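Local coordinates for trypsin-resistant surface T6 protein (PDB 4P0D) that probably serves as the repeating backbone subunit that builds the shaft of a streptococcal surface pilus, a fibre attached to the cell wall, at residues A[112-117]-A[139-144]; A[156-161]-A[364-369]; A[178-183]-A[254-259]; A[211-216]-A[226-231]; A[321-326]-A[352-357]. The protein carries 1 engineered substitution. All blocks are in the same frame, centred on the assembly; numbering follows the deposited sequence.

Interaction 1 (A[112-117]-A[139-144]); sequences ILLAAS and QTSVAK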
# COMPACT_ATOMS: atom_id res chain seq x y z
N ILE A 112 -4.24 -17.53 -26.13
CA ILE A 112 -3.65 -17.74 -27.45
C ILE A 112 -4.36 -18.88 -28.17
O ILE A 112 -4.66 -19.91 -27.57
CB ILE A 112 -2.14 -18.03 -27.39
CG1 ILE A 112 -1.40 -16.93 -26.62
CG2 ILE A 112 -1.57 -18.12 -28.81
CD1 ILE A 112 0.06 -17.25 -26.34
N LEU A 113 -4.66 -18.65 -29.45
CA LEU A 113 -5.16 -19.69 -30.33
C LEU A 113 -4.03 -20.23 -31.20
O LEU A 113 -3.41 -19.48 -31.96
CB LEU A 113 -6.27 -19.17 -31.23
CG LEU A 113 -6.77 -20.15 -32.29
CD1 LEU A 113 -7.68 -21.20 -31.68
CD2 LEU A 113 -7.50 -19.37 -33.38
N LEU A 114 -3.80 -21.54 -31.12
CA LEU A 114 -2.80 -22.19 -31.93
C LEU A 114 -3.42 -23.34 -32.70
O LEU A 114 -4.28 -24.06 -32.19
CB LEU A 114 -1.66 -22.73 -31.07
CG LEU A 114 -0.82 -21.66 -30.35
CD1 LEU A 114 -0.00 -22.29 -29.24
CD2 LEU A 114 0.09 -20.90 -31.30
N ALA A 115 -2.96 -23.54 -33.92
CA ALA A 115 -3.48 -24.62 -34.76
C ALA A 115 -2.37 -25.22 -35.61
O ALA A 115 -1.54 -24.47 -36.11
CB ALA A 115 -4.60 -24.10 -35.64
N ALA A 116 -2.37 -26.55 -35.76
CA ALA A 116 -1.58 -27.21 -36.80
C ALA A 116 -2.51 -27.49 -37.98
O ALA A 116 -3.58 -28.09 -37.80
CB ALA A 116 -0.93 -28.47 -36.30
N SER A 117 -2.10 -27.04 -39.17
CA SER A 117 -2.99 -27.01 -40.35
C SER A 117 -2.30 -27.37 -41.66
O SER A 117 -1.15 -27.00 -41.88
CB SER A 117 -3.57 -25.60 -40.50
OG SER A 117 -4.38 -25.54 -41.66
N GLN A 139 2.65 -23.41 -36.01
CA GLN A 139 2.29 -22.03 -35.77
C GLN A 139 3.17 -21.50 -34.66
O GLN A 139 3.46 -22.21 -33.71
CB GLN A 139 0.81 -21.88 -35.39
CG GLN A 139 0.32 -20.44 -35.46
CD GLN A 139 -1.17 -20.25 -35.22
OE1 GLN A 139 -1.93 -21.21 -35.00
NE2 GLN A 139 -1.61 -18.99 -35.25
N THR A 140 3.58 -20.25 -34.80
CA THR A 140 4.30 -19.53 -33.75
C THR A 140 3.51 -18.27 -33.41
O THR A 140 3.14 -17.52 -34.32
CB THR A 140 5.70 -19.14 -34.23
OG1 THR A 140 6.38 -20.32 -34.69
CG2 THR A 140 6.51 -18.48 -33.11
N SER A 141 3.25 -18.06 -32.12
CA SER A 141 2.55 -16.87 -31.66
C SER A 141 3.35 -16.15 -30.58
O SER A 141 3.94 -16.78 -29.72
CB SER A 141 1.17 -17.21 -31.12
OG SER A 141 0.45 -17.92 -32.10
N VAL A 142 3.35 -14.83 -30.63
CA VAL A 142 3.97 -13.99 -29.60
C VAL A 142 2.98 -13.77 -28.45
O VAL A 142 1.88 -13.21 -28.62
CB VAL A 142 4.41 -12.65 -30.21
CG1 VAL A 142 5.06 -11.75 -29.17
CG2 VAL A 142 5.36 -12.90 -31.38
N ALA A 143 3.36 -14.22 -27.26
CA ALA A 143 2.53 -14.06 -26.11
C ALA A 143 2.43 -12.58 -25.81
O ALA A 143 3.36 -11.81 -26.10
CB ALA A 143 3.08 -14.81 -24.93
N LYS A 144 1.28 -12.20 -25.25
CA LYS A 144 1.00 -10.83 -24.87
C LYS A 144 0.57 -10.74 -23.40
O LYS A 144 -0.39 -11.39 -22.97
CB LYS A 144 -0.07 -10.22 -25.77
CG LYS A 144 -0.37 -8.76 -25.44
CD LYS A 144 -1.17 -8.08 -26.54
CE LYS A 144 -1.90 -6.85 -26.01
NZ LYS A 144 -2.46 -6.07 -27.14
O HOH W 1 -2.07 -16.86 -32.36
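Q139 and S141 reach over from one strand of the Ig-like domain to L114 and A115 on its antiparallel neighbour. The short strands 112-116 and 139-142 run at 168° and approach to 7.1 Å between axes. No backbone hydrogen bond joins these two segments, and side chains and a water bridge the space. Each strand is paired on its other edge: L114 with Y96, Q139 with Q9.

One direct hydrogen bond crosses. Q139 has CG anti to its backbone N (chi1 -166°) and an extended chain, and its amide oxygen OE1 accepts from A115 N at 2.8 Å. Glutamine suits the place because it is long enough to offer an acceptor where a strand partner's carbonyl would otherwise stand. The hydrogen bond is somewhat bent, its N-H...O angle being 143°.

The second polar link is indirect. Water 1 donates to L113 O at 3.0 Å and is also hydrogen-bonded to S141 OG, 2.7 Å away. Serine is short and polar, and its hydroxyl can hold this water between the strands.

Apolar side chains complete the seam. L114 CD2 lies 3.1 Å from S141 OG, and I112 CG2 3.7 Å from S141 CB; both I112 and L114 are buried and also pack on I12 of strand 7-13. The tip of I112 settles on a compact alanine, with CD1 4.1 Å from A143 CB.

Interaction 2 (A[156-161]-A[364-369]); sequences GTIDDV and QVSSGK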
# COMPACT_ATOMS: atom_id res chain seq x y z
N GLY A 156 4.38 15.71 3.81
CA GLY A 156 4.00 16.27 5.12
C GLY A 156 5.00 15.89 6.20
O GLY A 156 4.87 16.31 7.35
N THR A 157 5.99 15.10 5.79
CA THR A 157 7.02 14.56 6.65
C THR A 157 8.28 15.42 6.56
O THR A 157 8.39 16.32 5.70
CB THR A 157 7.41 13.13 6.20
OG1 THR A 157 7.59 13.13 4.78
CG2 THR A 157 6.32 12.09 6.57
N ILE A 158 9.24 15.12 7.44
CA ILE A 158 10.52 15.80 7.46
C ILE A 158 11.60 14.76 7.14
O ILE A 158 11.70 13.75 7.82
CB ILE A 158 10.80 16.38 8.86
CG1 ILE A 158 9.72 17.39 9.26
CG2 ILE A 158 12.20 16.98 8.92
CD1 ILE A 158 9.75 18.66 8.44
N ASP A 159 12.40 15.02 6.10
CA ASP A 159 13.44 14.07 5.69
C ASP A 159 14.59 14.05 6.68
O ASP A 159 15.17 15.08 7.00
CB ASP A 159 13.97 14.39 4.28
CG ASP A 159 13.02 13.94 3.17
OD1 ASP A 159 12.32 12.92 3.32
OD2 ASP A 159 12.99 14.61 2.11
N ASP A 160 14.90 12.85 7.17
CA ASP A 160 16.04 12.62 8.03
C ASP A 160 16.98 11.64 7.30
O ASP A 160 16.83 10.43 7.43
CB ASP A 160 15.55 12.02 9.35
CG ASP A 160 16.67 11.72 10.32
OD1 ASP A 160 17.79 12.21 10.10
OD2 ASP A 160 16.42 10.97 11.28
N VAL A 161 17.90 12.19 6.51
CA VAL A 161 18.70 11.40 5.57
C VAL A 161 17.70 10.64 4.68
O VAL A 161 16.86 11.28 4.02
CB VAL A 161 19.74 10.52 6.32
CG1 VAL A 161 20.84 10.02 5.38
CG2 VAL A 161 20.41 11.33 7.43
N GLN A 364 5.92 12.40 20.67
CA GLN A 364 6.66 12.04 19.45
C GLN A 364 7.02 13.23 18.57
O GLN A 364 6.16 14.06 18.24
CB GLN A 364 5.88 11.03 18.62
CG GLN A 364 5.51 9.72 19.30
CD GLN A 364 4.18 9.77 20.03
OE1 GLN A 364 3.76 10.82 20.49
NE2 GLN A 364 3.51 8.63 20.13
N VAL A 365 8.28 13.29 18.16
CA VAL A 365 8.82 14.39 17.40
C VAL A 365 9.54 13.93 16.13
O VAL A 365 10.08 12.84 16.07
CB VAL A 365 9.79 15.23 18.26
CG1 VAL A 365 9.08 15.75 19.50
CG2 VAL A 365 11.05 14.46 18.66
N SER A 366 9.57 14.81 15.13
CA SER A 366 10.29 14.53 13.89
C SER A 366 11.76 14.85 14.08
O SER A 366 12.14 15.48 15.06
CB SER A 366 9.74 15.40 12.78
OG SER A 366 10.08 16.77 13.00
N SER A 367 12.59 14.47 13.12
CA SER A 367 13.99 14.87 13.14
C SER A 367 14.05 16.38 13.19
O SER A 367 13.21 17.06 12.58
CB SER A 367 14.73 14.34 11.92
OG SER A 367 14.22 14.89 10.72
N GLY A 368 15.00 16.92 13.95
CA GLY A 368 15.14 18.37 14.06
C GLY A 368 15.80 18.82 15.34
O GLY A 368 16.27 18.00 16.13
N LYS A 369 15.84 20.13 15.53
CA LYS A 369 16.45 20.75 16.72
C LYS A 369 15.33 21.18 17.67
O LYS A 369 14.32 21.76 17.23
CB LYS A 369 17.27 21.99 16.35
CG LYS A 369 18.35 21.76 15.28
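I158 packs on S366 and S367, and D160 on S367, bringing the small antiparallel hairpin 158-160/163-165 against the start of strand 368-376 in the prealbumin-like domain. The contact joins parts of the fold some 200 residues apart in sequence, and no hydrogen bond passes directly between the two segments.

D160 can be followed outward. Its CB lies 3.4 Å from S367 OG. With CG anti to the backbone N (chi1 180°), the carboxylate carbon continues past the serine and comes 3.6 Å from S367 CB. Beyond it, OD1 lies 4.1 Å and OD2 3.8 Å from the same CB, but the polar partners of OD2 are Y319 OH and W394 N, two donors that suit a buried aspartate. The acid is therefore fixed by its surroundings while its flank packs on S367, whose small side chain allows the close approach.

I158 extends the surface toward solvent. CG1 lies near S366 OG at 3.8 Å, in van der Waals contact. T165, on the other hairpin strand, ties both sides together through its OG1, which is hydrogen-bonded to I158 O and to S367 N. The second branch of the isoleucine, CG2, ends 3.4 Å from S367 OG.

Interaction 3 (A[178-183]-A[254-259]); sequences FELPSY and SISPNI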
# COMPACT_ATOMS: atom_id res chain seq x y z
N PHE A 178 -0.98 3.87 -10.14
CA PHE A 178 -0.82 2.48 -10.55
C PHE A 178 -0.94 2.25 -12.05
O PHE A 178 -1.51 3.08 -12.77
CB PHE A 178 -1.76 1.56 -9.76
CG PHE A 178 -3.21 1.94 -9.81
CD1 PHE A 178 -3.71 2.97 -9.03
CD2 PHE A 178 -4.09 1.22 -10.62
CE1 PHE A 178 -5.05 3.30 -9.07
CE2 PHE A 178 -5.44 1.54 -10.66
CZ PHE A 178 -5.92 2.58 -9.89
N GLU A 179 -0.35 1.14 -12.50
CA GLU A 179 -0.45 0.72 -13.90
C GLU A 179 -1.47 -0.40 -13.95
O GLU A 179 -1.42 -1.32 -13.17
CB GLU A 179 0.91 0.26 -14.44
CG GLU A 179 1.92 1.40 -14.44
CD GLU A 179 3.34 0.97 -14.74
OE1 GLU A 179 3.98 0.27 -13.90
OE2 GLU A 179 3.83 1.36 -15.81
N LEU A 180 -2.42 -0.29 -14.88
CA LEU A 180 -3.51 -1.25 -14.98
C LEU A 180 -3.10 -2.54 -15.68
O LEU A 180 -2.25 -2.53 -16.56
CB LEU A 180 -4.67 -0.64 -15.76
CG LEU A 180 -5.37 0.55 -15.10
CD1 LEU A 180 -6.25 1.25 -16.11
CD2 LEU A 180 -6.20 0.09 -13.92
N PRO A 181 -3.77 -3.65 -15.33
CA PRO A 181 -3.67 -4.81 -16.21
C PRO A 181 -4.36 -4.47 -17.53
O PRO A 181 -5.14 -3.51 -17.60
CB PRO A 181 -4.48 -5.87 -15.47
CG PRO A 181 -5.48 -5.10 -14.68
CD PRO A 181 -4.78 -3.84 -14.27
N SER A 182 -4.04 -5.23 -18.57
CA SER A 182 -4.72 -5.13 -19.84
C SER A 182 -5.58 -6.38 -19.98
O SER A 182 -5.05 -7.48 -20.06
CB SER A 182 -3.69 -5.03 -20.96
OG SER A 182 -4.30 -4.81 -22.21
N TYR A 183 -6.90 -6.21 -19.97
CA TYR A 183 -7.84 -7.35 -20.14
C TYR A 183 -8.51 -7.25 -21.50
O TYR A 183 -8.84 -6.15 -21.94
CB TYR A 183 -8.96 -7.31 -19.10
CG TYR A 183 -8.54 -7.36 -17.66
CD1 TYR A 183 -7.67 -8.35 -17.20
CD2 TYR A 183 -9.08 -6.47 -16.73
CE1 TYR A 183 -7.32 -8.43 -15.87
CE2 TYR A 183 -8.73 -6.54 -15.39
CZ TYR A 183 -7.84 -7.53 -14.97
OH TYR A 183 -7.49 -7.62 -13.67
N SER A 254 -8.86 2.63 -20.06
CA SER A 254 -7.41 2.38 -19.99
C SER A 254 -6.56 3.54 -19.43
O SER A 254 -5.38 3.65 -19.73
CB SER A 254 -6.88 1.97 -21.37
OG SER A 254 -7.72 0.98 -21.97
N ILE A 255 -7.17 4.41 -18.63
CA ILE A 255 -6.45 5.51 -17.98
C ILE A 255 -6.55 5.27 -16.47
O ILE A 255 -7.64 5.07 -15.94
CB ILE A 255 -7.06 6.87 -18.38
CG1 ILE A 255 -6.71 7.18 -19.84
CG2 ILE A 255 -6.57 8.02 -17.49
CD1 ILE A 255 -7.64 8.20 -20.49
N SER A 256 -5.41 5.26 -15.77
CA SER A 256 -5.41 4.95 -14.33
C SER A 256 -5.83 6.15 -13.51
O SER A 256 -5.32 7.23 -13.73
CB SER A 256 -4.02 4.56 -13.83
OG SER A 256 -3.55 3.42 -14.49
N PRO A 257 -6.71 5.94 -12.53
CA PRO A 257 -7.04 7.00 -11.59
C PRO A 257 -5.88 7.23 -10.62
O PRO A 257 -5.04 6.34 -10.47
CB PRO A 257 -8.24 6.44 -10.85
CG PRO A 257 -8.02 4.97 -10.86
CD PRO A 257 -7.38 4.67 -12.19
N ASN A 258 -5.82 8.42 -10.03
CA ASN A 258 -4.81 8.76 -9.03
C ASN A 258 -5.56 9.01 -7.72
O ASN A 258 -6.55 9.74 -7.69
CB ASN A 258 -4.04 10.00 -9.50
CG ASN A 258 -3.21 9.72 -10.76
OD1 ASN A 258 -2.55 8.67 -10.88
ND2 ASN A 258 -3.27 10.63 -11.72
N ILE A 259 -5.13 8.33 -6.65
CA ILE A 259 -5.84 8.32 -5.39
C ILE A 259 -5.02 9.09 -4.35
O ILE A 259 -3.82 8.88 -4.24
CB ILE A 259 -6.08 6.87 -4.90
CG1 ILE A 259 -6.83 6.05 -5.97
CG2 ILE A 259 -6.84 6.81 -3.58
CD1 ILE A 259 -7.15 4.64 -5.52
O HOH W 2 -2.57 5.94 -11.30
O HOH W 3 -2.16 1.95 -16.72
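In the Cna-B-like domain, the antiparallel neighbours 171-179 and 258-265 part company at one end, and there F178 and L180 meet S256 and P257. The seam is continued by a serine hydroxyl and waters.

S256 OG donates to F178 O at 2.7 Å. The hydroxyl stands 31° out of the carbonyl plane, reaching the oxygen obliquely. Serine suits the place: its CB points at the opposite segment, and its short side chain supplies a donor to a main-chain oxygen. The same OG accepts from water 3 at 3.0 Å, and this water in turn accepts from L180 N, 2.9 Å away. A second water accepts a hydrogen bond from F178 N at 2.9 Å and lies within hydrogen-bonding reach of P257 O and N258 OD1.

The apolar half lies beside this polar line. F178 has CG between its backbone N and carbonyl carbon (chi1 55°). Its side chain crosses P257 obliquely; P257 has two conformers, so the closeness of that contact is doubtful. I259 CD1 approaches F178 CE1 at 4.3 Å, and the ring of F282 meets that of F178 in the core. L180, two residues on, lays CG 3.5 Å from S256 OG and also touches L252.

One serine oxygen thus acts as donor and acceptor at once, satisfying a strand carbonyl directly and an amide through water. F178 O, F178 N and L180 N are all engaged in this way or by water, although no direct backbone hydrogen bond links the segments.

Interaction 4 (A[211-216]-A[226-231]); sequences VEWKGK and VMVENT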
# COMPACT_ATOMS: atom_id res chain seq x y z
N VAL A 211 -10.08 11.09 -5.61
CA VAL A 211 -9.73 10.31 -6.78
C VAL A 211 -9.72 11.28 -7.95
O VAL A 211 -10.69 12.03 -8.14
CB VAL A 211 -10.78 9.18 -7.01
CG1 VAL A 211 -10.56 8.51 -8.34
CG2 VAL A 211 -10.76 8.16 -5.90
N GLU A 212 -8.62 11.33 -8.70
CA GLU A 212 -8.55 12.07 -9.95
C GLU A 212 -8.46 11.04 -11.07
O GLU A 212 -7.82 10.01 -10.93
CB GLU A 212 -7.33 13.02 -9.98
CG GLU A 212 -6.98 13.64 -11.35
CD GLU A 212 -5.86 12.91 -12.10
OE1 GLU A 212 -4.75 12.82 -11.51
OE2 GLU A 212 -6.06 12.45 -13.27
N TRP A 213 -9.15 11.31 -12.16
CA TRP A 213 -9.16 10.44 -13.34
C TRP A 213 -9.37 11.33 -14.56
O TRP A 213 -10.25 12.19 -14.57
CB TRP A 213 -10.27 9.40 -13.22
CG TRP A 213 -10.42 8.50 -14.43
CD1 TRP A 213 -9.59 7.50 -14.82
CD2 TRP A 213 -11.47 8.54 -15.37
NE1 TRP A 213 -10.06 6.91 -15.97
CE2 TRP A 213 -11.23 7.52 -16.32
CE3 TRP A 213 -12.62 9.32 -15.50
CZ2 TRP A 213 -12.09 7.28 -17.39
CZ3 TRP A 213 -13.46 9.08 -16.56
CH2 TRP A 213 -13.20 8.07 -17.49
N LYS A 214 -8.53 11.14 -15.57
CA LYS A 214 -8.52 11.98 -16.77
C LYS A 214 -8.40 13.47 -16.45
O LYS A 214 -8.98 14.30 -17.14
CB LYS A 214 -9.78 11.72 -17.61
CG LYS A 214 -9.79 10.34 -18.25
CD LYS A 214 -10.59 10.30 -19.54
CE LYS A 214 -11.99 10.84 -19.36
NZ LYS A 214 -12.93 10.29 -20.37
N GLY A 215 -7.66 13.82 -15.40
CA GLY A 215 -7.47 15.21 -15.04
C GLY A 215 -8.71 15.88 -14.47
O GLY A 215 -8.79 17.11 -14.47
N LYS A 216 -9.66 15.08 -13.98
CA LYS A 216 -10.88 15.57 -13.34
C LYS A 216 -11.00 14.99 -11.94
O LYS A 216 -10.70 13.83 -11.74
CB LYS A 216 -12.09 15.13 -14.16
CG LYS A 216 -12.07 15.66 -15.59
CD LYS A 216 -13.21 15.07 -16.40
CE LYS A 216 -13.28 15.72 -17.77
NZ LYS A 216 -14.63 15.57 -18.34
N VAL A 226 -17.90 6.58 -6.70
CA VAL A 226 -16.87 7.48 -7.21
C VAL A 226 -17.36 7.98 -8.57
O VAL A 226 -17.37 7.22 -9.55
CB VAL A 226 -15.54 6.74 -7.37
CG1 VAL A 226 -14.45 7.70 -7.84
CG2 VAL A 226 -15.16 6.07 -6.06
N MET A 227 -17.78 9.24 -8.61
CA MET A 227 -18.43 9.80 -9.81
C MET A 227 -17.54 10.81 -10.52
O MET A 227 -17.05 11.75 -9.90
CB MET A 227 -19.73 10.52 -9.41
CG MET A 227 -20.73 9.65 -8.63
SD MET A 227 -21.26 8.16 -9.49
CE MET A 227 -22.12 8.91 -10.89
N VAL A 228 -17.33 10.60 -11.82
CA VAL A 228 -16.69 11.59 -12.70
C VAL A 228 -17.50 11.67 -13.99
O VAL A 228 -17.90 10.64 -14.55
CB VAL A 228 -15.23 11.22 -13.08
CG1 VAL A 228 -14.55 12.40 -13.79
CG2 VAL A 228 -14.43 10.82 -11.87
N GLU A 229 -17.71 12.88 -14.48
CA GLU A 229 -18.47 13.12 -15.73
C GLU A 229 -19.79 12.32 -15.84
O GLU A 229 -20.12 11.80 -16.91
CB GLU A 229 -17.58 12.99 -17.01
CG GLU A 229 -16.68 11.75 -17.15
CD GLU A 229 -15.73 11.82 -18.36
OE1 GLU A 229 -15.05 12.84 -18.55
OE2 GLU A 229 -15.65 10.84 -19.13
N ASN A 230 -20.55 12.28 -14.74
CA ASN A 230 -21.79 11.49 -14.60
C ASN A 230 -21.57 9.98 -14.75
O ASN A 230 -22.53 9.22 -14.89
CB ASN A 230 -22.90 11.98 -15.57
CG ASN A 230 -23.60 13.24 -15.09
OD1 ASN A 230 -23.67 13.52 -13.89
ND2 ASN A 230 -24.16 14.01 -16.04
N THR A 231 -20.32 9.55 -14.72
CA THR A 231 -19.96 8.15 -14.82
C THR A 231 -19.48 7.67 -13.48
O THR A 231 -18.66 8.31 -12.83
CB THR A 231 -18.84 7.95 -15.85
OG1 THR A 231 -19.29 8.38 -17.13
CG2 THR A 231 -18.41 6.49 -15.93
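E229 turns its CG between the backbone N and the carbonyl carbon (chi1 49°) and then extends, which carries its carboxylate across to K214 and K216. K214 is bent at chi3 (-54°), whereas K216 stays extended, and the two ammonium groups arrive at different oxygens of the one carboxylate. K214 NZ bonds OE2 at 3.0 Å on its syn side, 30° out of the carboxylate plane. K216 NZ meets OE1 at 2.8 Å, nearly in line with that C-O bond. Both lysines cross the glutamate at about a right angle.

These groups sit on two beta hairpins of the Cna-B-like domain, each closed by a type I' turn, W213-K216 and V228-T231. The positive phi at its position in the first turn favours a glycine such as G215.

Below the charges lies an apolar layer. W213 presents its edge to V228, with CE3 4.0 Å from CG1, while K214 CG lies 3.7 Å above the plane and over the centre of one ring face. W213 NE1 is satisfied by L252 O. V228 CG1 also touches K216 CB at 3.7 Å, and deeper still V211 CG1 meets V226 CG1 at 4.0 Å. Beta-branched valines suit the strands and fill this interior without polar demands.

K214 NZ also forms a salt bridge with E253, giving a chain of alternating charge, E253–K214–E229–K216, that links the two hairpin tips and a neighbouring loop. The neighbouring ammonium groups should favour an ionised E229, and the paired bonds probably restrict the rotation of its carboxylate.

Interaction 5 (A[321-326]-A[352-357]); sequences IAFRKV and VTTNKN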
# COMPACT_ATOMS: atom_id res chain seq x y z
N ILE A 321 12.25 12.77 22.94
CA ILE A 321 13.32 13.45 23.65
C ILE A 321 13.23 13.12 25.14
O ILE A 321 12.16 13.17 25.73
CB ILE A 321 13.24 14.97 23.45
CG1 ILE A 321 13.31 15.30 21.96
CG2 ILE A 321 14.38 15.67 24.20
CD1 ILE A 321 13.08 16.75 21.64
N ALA A 322 14.39 12.82 25.72
CA ALA A 322 14.50 12.47 27.13
C ALA A 322 15.68 13.23 27.74
O ALA A 322 16.63 13.58 27.04
CB ALA A 322 14.69 10.97 27.29
N PHE A 323 15.61 13.49 29.03
CA PHE A 323 16.70 14.14 29.74
C PHE A 323 16.61 13.79 31.23
O PHE A 323 15.61 13.25 31.69
CB PHE A 323 16.64 15.65 29.55
CG PHE A 323 15.37 16.29 30.08
CD1 PHE A 323 15.26 16.64 31.41
CD2 PHE A 323 14.29 16.54 29.23
CE1 PHE A 323 14.11 17.23 31.89
CE2 PHE A 323 13.14 17.14 29.70
CZ PHE A 323 13.04 17.48 31.04
N ARG A 324 17.67 14.09 31.96
CA ARG A 324 17.66 13.85 33.39
C ARG A 324 17.94 15.14 34.14
O ARG A 324 18.82 15.92 33.75
CB ARG A 324 18.66 12.77 33.77
CG ARG A 324 18.45 12.23 35.17
CD ARG A 324 19.53 11.23 35.55
NE ARG A 324 19.03 10.28 36.53
CZ ARG A 324 19.77 9.34 37.11
NH1 ARG A 324 21.06 9.21 36.82
NH2 ARG A 324 19.21 8.52 38.00
N LYS A 325 17.18 15.35 35.21
CA LYS A 325 17.32 16.51 36.07
C LYS A 325 18.07 16.14 37.34
O LYS A 325 17.67 15.20 38.03
CB LYS A 325 15.93 17.03 36.44
CG LYS A 325 15.92 18.40 37.09
CD LYS A 325 16.73 19.39 36.26
CE LYS A 325 16.64 20.79 36.82
NZ LYS A 325 17.37 20.89 38.11
N VAL A 326 19.15 16.87 37.65
CA VAL A 326 19.96 16.56 38.83
C VAL A 326 20.36 17.81 39.61
O VAL A 326 20.30 18.92 39.09
CB VAL A 326 21.23 15.77 38.46
CG1 VAL A 326 20.88 14.47 37.75
CG2 VAL A 326 22.19 16.61 37.62
N VAL A 352 6.56 18.27 30.38
CA VAL A 352 6.92 17.04 31.06
C VAL A 352 7.31 17.33 32.51
O VAL A 352 7.72 18.43 32.84
CB VAL A 352 8.04 16.30 30.31
CG1 VAL A 352 7.67 16.12 28.84
CG2 VAL A 352 9.37 17.03 30.43
N THR A 353 7.17 16.32 33.35
CA THR A 353 7.52 16.41 34.76
C THR A 353 8.51 15.31 35.10
O THR A 353 8.27 14.16 34.75
CB THR A 353 6.24 16.24 35.60
OG1 THR A 353 5.36 17.33 35.31
CG2 THR A 353 6.56 16.22 37.08
N THR A 354 9.62 15.63 35.78
CA THR A 354 10.62 14.59 36.07
C THR A 354 10.13 13.63 37.15
O THR A 354 9.38 14.00 38.04
CB THR A 354 12.00 15.15 36.45
OG1 THR A 354 11.91 15.90 37.67
CG2 THR A 354 12.57 16.04 35.33
N ASN A 355 10.57 12.37 37.05
CA ASN A 355 10.15 11.33 37.99
C ASN A 355 11.17 11.10 39.10
O ASN A 355 12.17 11.82 39.20
CB ASN A 355 9.82 10.05 37.22
CG ASN A 355 11.06 9.28 36.77
OD1 ASN A 355 12.21 9.65 37.01
ND2 ASN A 355 10.81 8.17 36.09
N LYS A 356 10.92 10.10 39.96
CA LYS A 356 11.83 9.76 41.06
C LYS A 356 13.30 9.69 40.63
O LYS A 356 14.19 10.15 41.35
CB LYS A 356 11.43 8.43 41.70
N ASN A 357 13.53 9.15 39.44
CA ASN A 357 14.89 8.91 38.95
C ASN A 357 15.43 10.06 38.09
O ASN A 357 16.48 9.92 37.46
CB ASN A 357 14.92 7.58 38.16
CG ASN A 357 13.96 6.53 38.74
OD1 ASN A 357 13.07 6.04 38.04
ND2 ASN A 357 14.11 6.23 40.03
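R324 grips the backbone oxygen of N357 side-on with two nitrogens. NE donates to N357 O at 2.7 Å in a nearly straight bond (161°), while NH2 donates to the same oxygen at 3.1 Å; the acceptor lies in the guanidinium plane. Arginine suits the place, because its extended chain reaches from the strand to the loop and offers two N-H groups to one carbonyl.

Beside this bond the contact is apolar. F323 and V352 meet tip to tip, CZ to CG2 at 3.7 Å. T354 CG2 lies 4.0 Å from F323 CE1 and 3.7 Å from CB of K325, two residues further along the strand.

In the next shell, T354 OG1 is hydrogen-bonded to L334 O and A337 N, consistent with its methyl facing F323 and K325, and F339 meets F323 edge-to-face. N357 OD1 is bonded to G458 N, probably limiting side-chain movement.

K325 leaves T354 at CB, touches E374 and bends at chi2 (51°), ending in a covalent link from NZ to N479 CG. This is the intramolecular Lys-Asn isopeptide bond typical of Gram-positive pilins, here joining strand 320-327 of the prealbumin-like fold to strand 470-479.

In the fold
Along the chain, interaction 1 closes first. Interaction 2 then opens a long loop that contains interaction 3, with interaction 4 within it, and later interaction 5. Interactions 1 and 5 lie on opposite sides of the chain's centre, with centres about 75 Å apart, as expected of an elongated subunit. Strand 139-155 runs from interaction 1 to become a sheet neighbour of 171-179, the strand of interaction 3. Interactions 3 and 4, 13 Å between centres, share the Cna-B-like domain through neighbouring strands 258-265 and 202-213. Interactions 2 and 5 touch through V365 and I321, so the segment met by the hairpin packs directly on the strand that carries the isopeptide lysine.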